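Local coordinates for folylpolyglutamate synthase (FolC) (PDB 6K8C), which probably catalyses the ATP-dependent addition of glutamate to dihydropteroate and to reduced folates, yielding dihydrofolate and folylpolyglutamates, at residues A[352-356]-A[357-361]; A[151-154]-A[155-159]; A[276-279]-A[280-284]; A[96-99]-A[100-104]. All blocks are in the same frame, centred on the assembly; numbering follows the deposited sequence.

Contact 1: A[352-356]-A[357-361]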
loop_
_atom_site.group_PDB
_atom_site.type_symbol
_atom_site.label_atom_id
_atom_site.label_comp_id
_atom_site.label_asym_id
_atom_site.label_seq_id
_atom_site.Cartn_x
_atom_site.Cartn_y
_atom_site.Cartn_z
ATOM N N GLY A 352 4.390 20.569 -20.875
ATOM C CA GLY A 352 4.852 20.198 -22.202
ATOM C C GLY A 352 4.362 18.833 -22.637
ATOM O O GLY A 352 4.104 18.612 -23.824
ATOM N N ILE A 353 4.237 17.900 -21.690
ATOM C CA ILE A 353 3.666 16.595 -22.010
ATOM C C ILE A 353 2.212 16.747 -22.424
ATOM O O ILE A 353 1.764 16.159 -23.418
ATOM C CB ILE A 353 3.819 15.642 -20.811
ATOM C CG1 ILE A 353 5.298 15.362 -20.544
ATOM C CG2 ILE A 353 3.043 14.346 -21.048
ATOM C CD1 ILE A 353 5.568 14.717 -19.203
ATOM N N LEU A 354 1.455 17.551 -21.675
ATOM C CA LEU A 354 0.049 17.759 -21.998
ATOM C C LEU A 354 -0.105 18.446 -23.345
ATOM O O LEU A 354 -1.050 18.164 -24.090
ATOM C CB LEU A 354 -0.622 18.567 -20.884
ATOM C CG LEU A 354 -0.639 17.834 -19.541
ATOM C CD1 LEU A 354 -0.800 18.799 -18.381
ATOM C CD2 LEU A 354 -1.746 16.785 -19.528
ATOM N N GLU A 355 0.820 19.348 -23.679
ATOM C CA GLU A 355 0.760 20.004 -24.981
ATOM C C GLU A 355 1.106 19.031 -26.104
ATOM O O GLU A 355 0.449 19.029 -27.150
ATOM C CB GLU A 355 1.683 21.223 -24.997
ATOM C CG GLU A 355 1.041 22.470 -24.394
ATOM C CD GLU A 355 2.057 23.471 -23.872
ATOM O OE1 GLU A 355 3.200 23.484 -24.375
ATOM O OE2 GLU A 355 1.711 24.248 -22.954
ATOM N N THR A 356 2.119 18.185 -25.901
ATOM C CA THR A 356 2.411 17.139 -26.879
ATOM C C THR A 356 1.191 16.257 -27.115
ATOM O O THR A 356 0.910 15.858 -28.251
ATOM C CB THR A 356 3.594 16.287 -26.410
ATOM O OG1 THR A 356 4.777 17.091 -26.345
ATOM C CG2 THR A 356 3.826 15.115 -27.360
ATOM N N LEU A 357 0.439 15.961 -26.055
ATOM C CA LEU A 357 -0.700 15.062 -26.167
ATOM C C LEU A 357 -1.960 15.746 -26.683
ATOM O O LEU A 357 -2.915 15.053 -27.046
ATOM C CB LEU A 357 -0.968 14.414 -24.807
ATOM C CG LEU A 357 0.046 13.317 -24.481
ATOM C CD1 LEU A 357 -0.025 12.918 -23.021
ATOM C CD2 LEU A 357 -0.160 12.102 -25.392
ATOM N N GLY A 358 -1.989 17.074 -26.739
ATOM C CA GLY A 358 -3.195 17.763 -27.154
ATOM C C GLY A 358 -4.279 17.833 -26.099
ATOM O O GLY A 358 -5.465 17.881 -26.440
ATOM N N LEU A 359 -3.908 17.841 -24.824
ATOM C CA LEU A 359 -4.865 17.911 -23.726
ATOM C C LEU A 359 -4.926 19.341 -23.206
ATOM O O LEU A 359 -3.902 19.896 -22.794
ATOM C CB LEU A 359 -4.472 16.958 -22.598
ATOM C CG LEU A 359 -4.769 15.467 -22.767
ATOM C CD1 LEU A 359 -3.943 14.644 -21.778
ATOM C CD2 LEU A 359 -6.258 15.193 -22.591
ATOM N N GLU A 360 -6.119 19.935 -23.232
ATOM C CA GLU A 360 -6.319 21.211 -22.559
ATOM C C GLU A 360 -6.015 21.061 -21.077
ATOM O O GLU A 360 -6.268 20.014 -20.473
ATOM C CB GLU A 360 -7.755 21.710 -22.736
ATOM C CG GLU A 360 -8.355 21.466 -24.104
ATOM C CD GLU A 360 -7.883 22.473 -25.131
ATOM O OE1 GLU A 360 -7.295 23.500 -24.728
ATOM O OE2 GLU A 360 -8.104 22.241 -26.338
ATOM N N TYR A 361 -5.466 22.114 -20.481
ATOM C CA TYR A 361 -5.142 22.043 -19.067
ATOM C C TYR A 361 -5.256 23.418 -18.426
ATOM O O TYR A 361 -5.360 24.445 -19.101
ATOM C CB TYR A 361 -3.744 21.460 -18.839
ATOM C CG TYR A 361 -2.626 22.305 -19.397
ATOM C CD1 TYR A 361 -2.080 23.348 -18.658
ATOM C CD2 TYR A 361 -2.109 22.053 -20.659
ATOM C CE1 TYR A 361 -1.059 24.124 -19.169
ATOM C CE2 TYR A 361 -1.085 22.822 -21.176
ATOM C CZ TYR A 361 -0.561 23.855 -20.426
ATOM O OH TYR A 361 0.459 24.621 -20.941
#

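Contact 2: A[151-154]-A[155-159]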
loop_
_atom_site.group_PDB
_atom_site.type_symbol
_atom_site.label_atom_id
_atom_site.label_comp_id
_atom_site.label_asym_id
_atom_site.label_seq_id
_atom_site.Cartn_x
_atom_site.Cartn_y
_atom_site.Cartn_z
ATOM N N SER A 151 11.306 -0.131 10.553
ATOM C CA SER A 151 10.834 -0.552 11.866
ATOM C C SER A 151 10.218 -1.946 11.824
ATOM O O SER A 151 10.363 -2.711 12.784
ATOM C CB SER A 151 9.831 0.462 12.416
ATOM O OG SER A 151 8.599 0.395 11.726
ATOM N N THR A 152 9.544 -2.304 10.724
ATOM C CA THR A 152 8.929 -3.625 10.644
ATOM C C THR A 152 9.964 -4.740 10.613
ATOM O O THR A 152 9.616 -5.900 10.860
ATOM C CB THR A 152 8.019 -3.731 9.418
ATOM O OG1 THR A 152 8.778 -3.464 8.229
ATOM C CG2 THR A 152 6.869 -2.748 9.520
ATOM N N ASN A 153 11.228 -4.415 10.331
ATOM C CA ASN A 153 12.291 -5.416 10.340
ATOM C C ASN A 153 12.571 -5.975 11.728
ATOM O O ASN A 153 13.193 -7.039 11.835
ATOM C CB ASN A 153 13.582 -4.821 9.777
ATOM C CG ASN A 153 13.700 -5.011 8.289
ATOM O OD1 ASN A 153 13.433 -6.096 7.775
ATOM N ND2 ASN A 153 14.097 -3.955 7.583
ATOM N N ALA A 154 12.149 -5.285 12.789
ATOM C CA ALA A 154 12.487 -5.703 14.142
ATOM C C ALA A 154 11.640 -6.869 14.631
ATOM O O ALA A 154 12.026 -7.535 15.597
ATOM C CB ALA A 154 12.342 -4.525 15.111
ATOM N N LEU A 155 10.502 -7.127 14.000
ATOM C CA LEU A 155 9.642 -8.222 14.419
ATOM C C LEU A 155 10.139 -9.532 13.820
ATOM O O LEU A 155 10.622 -9.571 12.684
ATOM C CB LEU A 155 8.197 -7.951 13.994
ATOM C CG LEU A 155 7.368 -6.988 14.847
ATOM C CD1 LEU A 155 7.816 -5.549 14.649
ATOM C CD2 LEU A 155 5.897 -7.131 14.504
ATOM N N LYS A 156 10.052 -10.607 14.597
ATOM C CA LYS A 156 10.410 -11.914 14.062
ATOM C C LYS A 156 9.411 -12.301 12.980
ATOM O O LYS A 156 8.205 -12.074 13.113
ATOM C CB LYS A 156 10.443 -12.967 15.171
ATOM C CG LYS A 156 11.771 -13.028 15.918
ATOM C CD LYS A 156 11.706 -13.976 17.107
ATOM C CE LYS A 156 12.771 -13.639 18.142
ATOM N NZ LYS A 156 12.632 -14.472 19.369
ATOM N N LYS A 157 9.916 -12.870 11.895
ATOM C CA LYS A 157 9.107 -13.111 10.713
ATOM C C LYS A 157 8.992 -14.603 10.443
ATOM O O LYS A 157 9.973 -15.346 10.543
ATOM C CB LYS A 157 9.691 -12.397 9.491
ATOM C CG LYS A 157 11.156 -12.680 9.234
ATOM C CD LYS A 157 11.616 -12.009 7.953
ATOM C CE LYS A 157 11.572 -10.496 8.084
ATOM N NZ LYS A 157 12.901 -9.939 8.445
ATOM N N THR A 158 7.776 -15.032 10.121
ATOM C CA THR A 158 7.560 -16.375 9.600
ATOM C C THR A 158 7.872 -16.442 8.111
ATOM O O THR A 158 8.435 -17.433 7.629
ATOM C CB THR A 158 6.111 -16.790 9.854
ATOM O OG1 THR A 158 5.798 -16.595 11.235
ATOM C CG2 THR A 158 5.880 -18.243 9.473
ATOM N N LEU A 159 7.523 -15.395 7.372
ATOM C CA LEU A 159 7.591 -15.425 5.920
ATOM C C LEU A 159 7.765 -14.003 5.414
ATOM O O LEU A 159 7.172 -13.077 5.965
ATOM C CB LEU A 159 6.319 -16.041 5.335
ATOM C CG LEU A 159 6.141 -16.072 3.823
ATOM C CD1 LEU A 159 7.075 -17.105 3.218
ATOM C CD2 LEU A 159 4.684 -16.384 3.500
HETATM O O HOH W 1 9.271 -8.532 9.791
#

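Contact 3: A[276-279]-A[280-284]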
loop_
_atom_site.group_PDB
_atom_site.type_symbol
_atom_site.label_atom_id
_atom_site.label_comp_id
_atom_site.label_asym_id
_atom_site.label_seq_id
_atom_site.Cartn_x
_atom_site.Cartn_y
_atom_site.Cartn_z
ATOM N N GLU A 276 -12.144 4.550 -6.240
ATOM C CA GLU A 276 -13.093 4.864 -5.181
ATOM C C GLU A 276 -13.934 6.076 -5.563
ATOM O O GLU A 276 -13.391 7.135 -5.890
ATOM C CB GLU A 276 -12.366 5.128 -3.865
ATOM C CG GLU A 276 -13.303 5.460 -2.705
ATOM C CD GLU A 276 -12.829 4.872 -1.396
ATOM O OE1 GLU A 276 -13.139 5.455 -0.337
ATOM O OE2 GLU A 276 -12.148 3.825 -1.424
ATOM N N LEU A 277 -15.252 5.914 -5.521
ATOM C CA LEU A 277 -16.177 7.018 -5.764
ATOM C C LEU A 277 -16.347 7.781 -4.461
ATOM O O LEU A 277 -17.130 7.384 -3.596
ATOM C CB LEU A 277 -17.516 6.499 -6.273
ATOM C CG LEU A 277 -17.838 6.592 -7.764
ATOM C CD1 LEU A 277 -19.306 6.278 -7.995
ATOM C CD2 LEU A 277 -17.483 7.956 -8.338
ATOM N N LEU A 278 -15.597 8.875 -4.305
ATOM C CA LEU A 278 -15.763 9.720 -3.123
ATOM C C LEU A 278 -17.142 10.364 -3.095
ATOM O O LEU A 278 -17.732 10.535 -2.023
ATOM C CB LEU A 278 -14.676 10.795 -3.091
ATOM C CG LEU A 278 -14.687 11.769 -1.909
ATOM C CD1 LEU A 278 -14.302 11.057 -0.625
ATOM C CD2 LEU A 278 -13.755 12.941 -2.171
ATOM N N SER A 279 -17.666 10.713 -4.258
ATOM C CA SER A 279 -18.964 11.358 -4.380
ATOM C C SER A 279 -19.536 10.940 -5.719
ATOM O O SER A 279 -18.863 10.250 -6.498
ATOM C CB SER A 279 -18.832 12.882 -4.267
ATOM O OG SER A 279 -18.252 13.428 -5.434
ATOM N N PRO A 280 -20.790 11.301 -6.016
ATOM C CA PRO A 280 -21.335 10.943 -7.336
ATOM C C PRO A 280 -20.487 11.426 -8.505
ATOM O O PRO A 280 -20.528 10.808 -9.578
ATOM C CB PRO A 280 -22.718 11.604 -7.339
ATOM C CG PRO A 280 -23.103 11.657 -5.910
ATOM C CD PRO A 280 -21.835 11.856 -5.130
ATOM N N ASN A 281 -19.715 12.499 -8.335
ATOM C CA ASN A 281 -18.967 13.091 -9.440
ATOM C C ASN A 281 -17.458 13.104 -9.216
ATOM O O ASN A 281 -16.744 13.776 -9.970
ATOM C CB ASN A 281 -19.459 14.519 -9.711
ATOM C CG ASN A 281 -19.066 15.493 -8.615
ATOM O OD1 ASN A 281 -18.906 15.108 -7.459
ATOM N ND2 ASN A 281 -18.908 16.765 -8.975
ATOM N N ILE A 282 -16.942 12.393 -8.213
ATOM C CA ILE A 282 -15.504 12.368 -7.958
ATOM C C ILE A 282 -15.057 10.920 -7.786
ATOM O O ILE A 282 -15.467 10.244 -6.833
ATOM C CB ILE A 282 -15.108 13.211 -6.741
ATOM C CG1 ILE A 282 -15.494 14.676 -6.952
ATOM C CG2 ILE A 282 -13.604 13.127 -6.501
ATOM C CD1 ILE A 282 -15.325 15.517 -5.706
ATOM N N LEU A 283 -14.229 10.446 -8.710
ATOM C CA LEU A 283 -13.535 9.175 -8.603
ATOM C C LEU A 283 -12.100 9.448 -8.166
ATOM O O LEU A 283 -11.456 10.371 -8.673
ATOM C CB LEU A 283 -13.575 8.441 -9.952
ATOM C CG LEU A 283 -12.978 7.040 -10.111
ATOM C CD1 LEU A 283 -13.777 6.007 -9.320
ATOM C CD2 LEU A 283 -12.943 6.678 -11.587
ATOM N N ILE A 284 -11.604 8.658 -7.212
ATOM C CA ILE A 284 -10.292 8.876 -6.611
ATOM C C ILE A 284 -9.474 7.595 -6.717
ATOM O O ILE A 284 -9.982 6.500 -6.451
ATOM C CB ILE A 284 -10.407 9.317 -5.135
ATOM C CG1 ILE A 284 -10.949 10.742 -5.043
ATOM C CG2 ILE A 284 -9.056 9.234 -4.444
ATOM C CD1 ILE A 284 -10.709 11.396 -3.691
#

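Contact 4: A[96-99]-A[100-104]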
loop_
_atom_site.group_PDB
_atom_site.type_symbol
_atom_site.label_atom_id
_atom_site.label_comp_id
_atom_site.label_asym_id
_atom_site.label_seq_id
_atom_site.Cartn_x
_atom_site.Cartn_y
_atom_site.Cartn_z
ATOM N N SER A 96 -12.144 -5.813 8.589
ATOM C CA SER A 96 -12.588 -4.439 8.409
ATOM C C SER A 96 -11.553 -3.476 8.982
ATOM O O SER A 96 -10.702 -3.850 9.795
ATOM C CB SER A 96 -13.959 -4.207 9.062
ATOM O OG SER A 96 -13.854 -4.237 10.469
ATOM N N VAL A 97 -11.624 -2.227 8.516
ATOM C CA VAL A 97 -10.800 -1.164 9.080
ATOM C C VAL A 97 -11.066 -1.066 10.573
ATOM O O VAL A 97 -12.215 -1.166 11.020
ATOM C CB VAL A 97 -11.108 0.162 8.364
ATOM C CG1 VAL A 97 -10.553 1.341 9.135
ATOM C CG2 VAL A 97 -10.556 0.128 6.930
ATOM N N VAL A 98 -10.000 -0.882 11.359
ATOM C CA VAL A 98 -10.138 -0.895 12.811
ATOM C C VAL A 98 -11.061 0.230 13.266
ATOM O O VAL A 98 -11.079 1.329 12.695
ATOM C CB VAL A 98 -8.757 -0.802 13.486
ATOM C CG1 VAL A 98 -8.134 0.580 13.282
ATOM C CG2 VAL A 98 -8.865 -1.140 14.970
ATOM N N GLY A 99 -11.862 -0.056 14.289
ATOM C CA GLY A 99 -12.727 0.962 14.845
ATOM C C GLY A 99 -11.942 2.001 15.625
ATOM O O GLY A 99 -10.902 1.713 16.223
ATOM N N GLU A 100 -12.459 3.232 15.614
ATOM C CA GLU A 100 -11.759 4.344 16.255
ATOM C C GLU A 100 -11.510 4.081 17.736
ATOM O O GLU A 100 -10.430 4.389 18.257
ATOM C CB GLU A 100 -12.556 5.635 16.080
ATOM C CG GLU A 100 -12.628 6.145 14.662
ATOM C CD GLU A 100 -12.949 7.622 14.605
ATOM O OE1 GLU A 100 -12.695 8.252 13.556
ATOM O OE2 GLU A 100 -13.453 8.154 15.615
ATOM N N SER A 101 -12.496 3.520 18.438
ATOM C CA SER A 101 -12.339 3.326 19.876
ATOM C C SER A 101 -11.349 2.215 20.187
ATOM O O SER A 101 -10.631 2.295 21.190
ATOM C CB SER A 101 -13.696 3.042 20.521
ATOM O OG SER A 101 -14.494 2.232 19.677
ATOM N N VAL A 102 -11.289 1.181 19.342
ATOM C CA VAL A 102 -10.294 0.127 19.520
ATOM C C VAL A 102 -8.889 0.684 19.333
ATOM O O VAL A 102 -7.962 0.347 20.081
ATOM C CB VAL A 102 -10.576 -1.032 18.545
ATOM C CG1 VAL A 102 -9.472 -2.073 18.620
ATOM C CG2 VAL A 102 -11.933 -1.661 18.841
ATOM N N LEU A 103 -8.709 1.544 18.329
ATOM C CA LEU A 103 -7.404 2.152 18.090
ATOM C C LEU A 103 -7.023 3.113 19.215
ATOM O O LEU A 103 -5.873 3.122 19.670
ATOM C CB LEU A 103 -7.417 2.874 16.743
ATOM C CG LEU A 103 -6.136 3.573 16.287
ATOM C CD1 LEU A 103 -4.953 2.609 16.273
ATOM C CD2 LEU A 103 -6.350 4.190 14.915
ATOM N N GLU A 104 -7.973 3.930 19.673
ATOM C CA GLU A 104 -7.680 4.856 20.767
ATOM C C GLU A 104 -7.318 4.104 22.042
ATOM O O GLU A 104 -6.454 4.546 22.809
ATOM C CB GLU A 104 -8.874 5.784 20.993
ATOM C CG GLU A 104 -8.760 6.662 22.235
ATOM C CD GLU A 104 -7.667 7.718 22.129
ATOM O OE1 GLU A 104 -7.238 8.041 21.001
ATOM O OE2 GLU A 104 -7.242 8.236 23.185
#

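Contact 1: A[352-356]-A[357-361]
The end of helix 347-357 is closed by two backbone bonds that reach back into its last turn: L359 N donates to L354 O at 3.0 Å with an N-H...O angle of 166°, and G358 N donates to E355 O at 3.2 Å. The second donor stands above the carbonyl plane of E355 rather than on a lone pair, whereas L357 N makes the ordinary helical bond to I353 O. G358 has a positive phi of 77°, where a beta carbon would jam against the carbonyl oxygen of L357, so the position calls for glycine.

Past this reversal the chain returns along L354. The CD2 methyl of L354 meets L359 CD1 at 3.8 Å, and its CB lies 3.8 Å from Y361 CD2, the leucine running aslant to the ring. One turn apart, I353 CG2 and L357 CD1 lie side by side at 3.9 Å. Y361 CB points toward the helix, and chi1 of 64° sets CG between backbone N and carbonyl carbon; E355, extended beyond CG, brings that carbon to the ring edge. Y361 OH lies only 2.4 Å from E355 OE2, so short that the bond is doubtful. L324 of helix 320-327 and V334 of strand 331-336 cover L354. The G358 turn, with its 6→1 and 5→2 bonds and L354-L359 contact, is a Schellman motif; it leads into edge strand 361-363 of the glutamate ligase domain.

Contact 2: A[151-154]-A[155-159]
N153 and K157 lie side by side and point the same way, the lysine NZ stopping 3.9 Å from N153 OD1, beyond hydrogen-bonding distance. K157 gets there by folding: chi1 of 52° places CG between the backbone N and the carbonyl carbon, and bends at chi3 and chi4 curl the chain back toward the 3-10 turn of 151-154. Its ammonium is hydrogen-bonded to A187 O, and H51 of strand 48-53 touches both side chains.

L155 leaves the turn differently. Its side chain packs on V130 of helix 121-132 and on L139 and L141 of strand 138-142, while its CB passes 4.0 Å from T152 O. That oxygen receives a weak bond from L155 N at 3.5 Å, nearly straight at 160°, and a stronger one from a water at 2.9 Å from T152 O. The same water donates weakly to L155 O, 3.4 Å away, and so spans the backbone where the turn opens. T152 OG1 is bonded to D150 and H51.

N153 OD1 is buried with no hydrogen-bonding partner in the model, which implies that the nearby K157 ammonium may give it some electrostatic compensation without a direct bond.

Contact 3: A[276-279]-A[280-284]
S279 OG donates to N281 OD1 at 2.7 Å, in the amide carbonyl plane, with a C=O...donor angle of 158°. S279 OG (chi1 73°) and N281 CG each sit between backbone N and carbonyl carbon, which turns the two groups to meet across the bend. The same hydroxyl touches I282 CG1 at 3.4 Å. Farther along, L278 CD2 meets I284 CD1 at 3.7 Å, the two side chains crossing at a slant. On the face opposite S279 and I284, which L277 shares with L283, L277 CD2 approaches I282 O to 3.4 Å.

The backbone sets these places. E276 and I284 form a hydrogen-bonded antiparallel pair, with E276 N to I284 O at 2.9 Å and I284 N to E276 O at 2.7 Å. Nearer the turn, I282 O receives weak bonds from both L278 N and S279 N, which shifts the register by one residue. Across the type I turn S279-I282, I282 N donates weakly to S279 O at 3.4 Å.

Further out, N281 ND2 is held by E371 O, and Y389 of helix 379-390 packs against L278, S279 and I282. This is a beta hairpin with a classic beta bulge, and strand 276-279 borders the six-stranded sheet of the glutamate ligase domain.

Contact 4: A[96-99]-A[100-104]
G99 O accepts the backbone N-H of L103 at 3.0 Å, with an N-H...O angle of 163°. Two carbons of the first turn, V102 CB at 3.6 Å and L103 CB at 3.7 Å, lie at ordinary contact distance from G99 O.

Just before it in the chain, the CB of V98 points at the first turn. With chi1 at 69°, CG2 is anti to the backbone N and reaches V102 CG1 at 3.8 Å, the two valines crossing at an angle, while V98 CG1 faces L103 CB more loosely at 4.2 Å. V102 in turn holds CG1 anti to its own backbone N, the rotation that presents this methyl to V98.

G99 occupies the N-cap position of helix 100-110, with V98 between it and edge strand 96-97 of the eight-stranded sheet in the Mur ligase middle domain. Being glycine, it has no side chain with which to cap, and what it gives the helix here is its carbonyl, the acceptor of the first helical bond; the next, from E104 N to E100 O, follows at 2.9 Å.

Behind the valine pair, L132 of helix 121-132 touches V98, V102 and L103, and F91 of the neighbouring strand lies against V98 and L103. The backbone of V98 is still hydrogen-bonded to F91, one residue past the strand, and V98 O takes a weak bond from R88.

Overall arrangement
Following the chain from the N terminus, contact 4 comes first and turns edge strand 96-97 of the eight-stranded sheet into helix 100-110. Contact 2 follows in the connection between strands 138-142 and 159-162, central parts of that same sheet; its centre is 23 Å from that of contact 4. Contacts 3 and 1 belong to the six-stranded sheet of the glutamate ligase domain: contact 3 closes a hairpin at one border, and contact 1 later joins helix 347-357 to strand 361-363 at the other border, 25 Å away between centres. All four lie in series: none nests in or crosses another, and none touches. Contacts 3 and 4, from different sheets, approach to about 9 Å between nearest atoms.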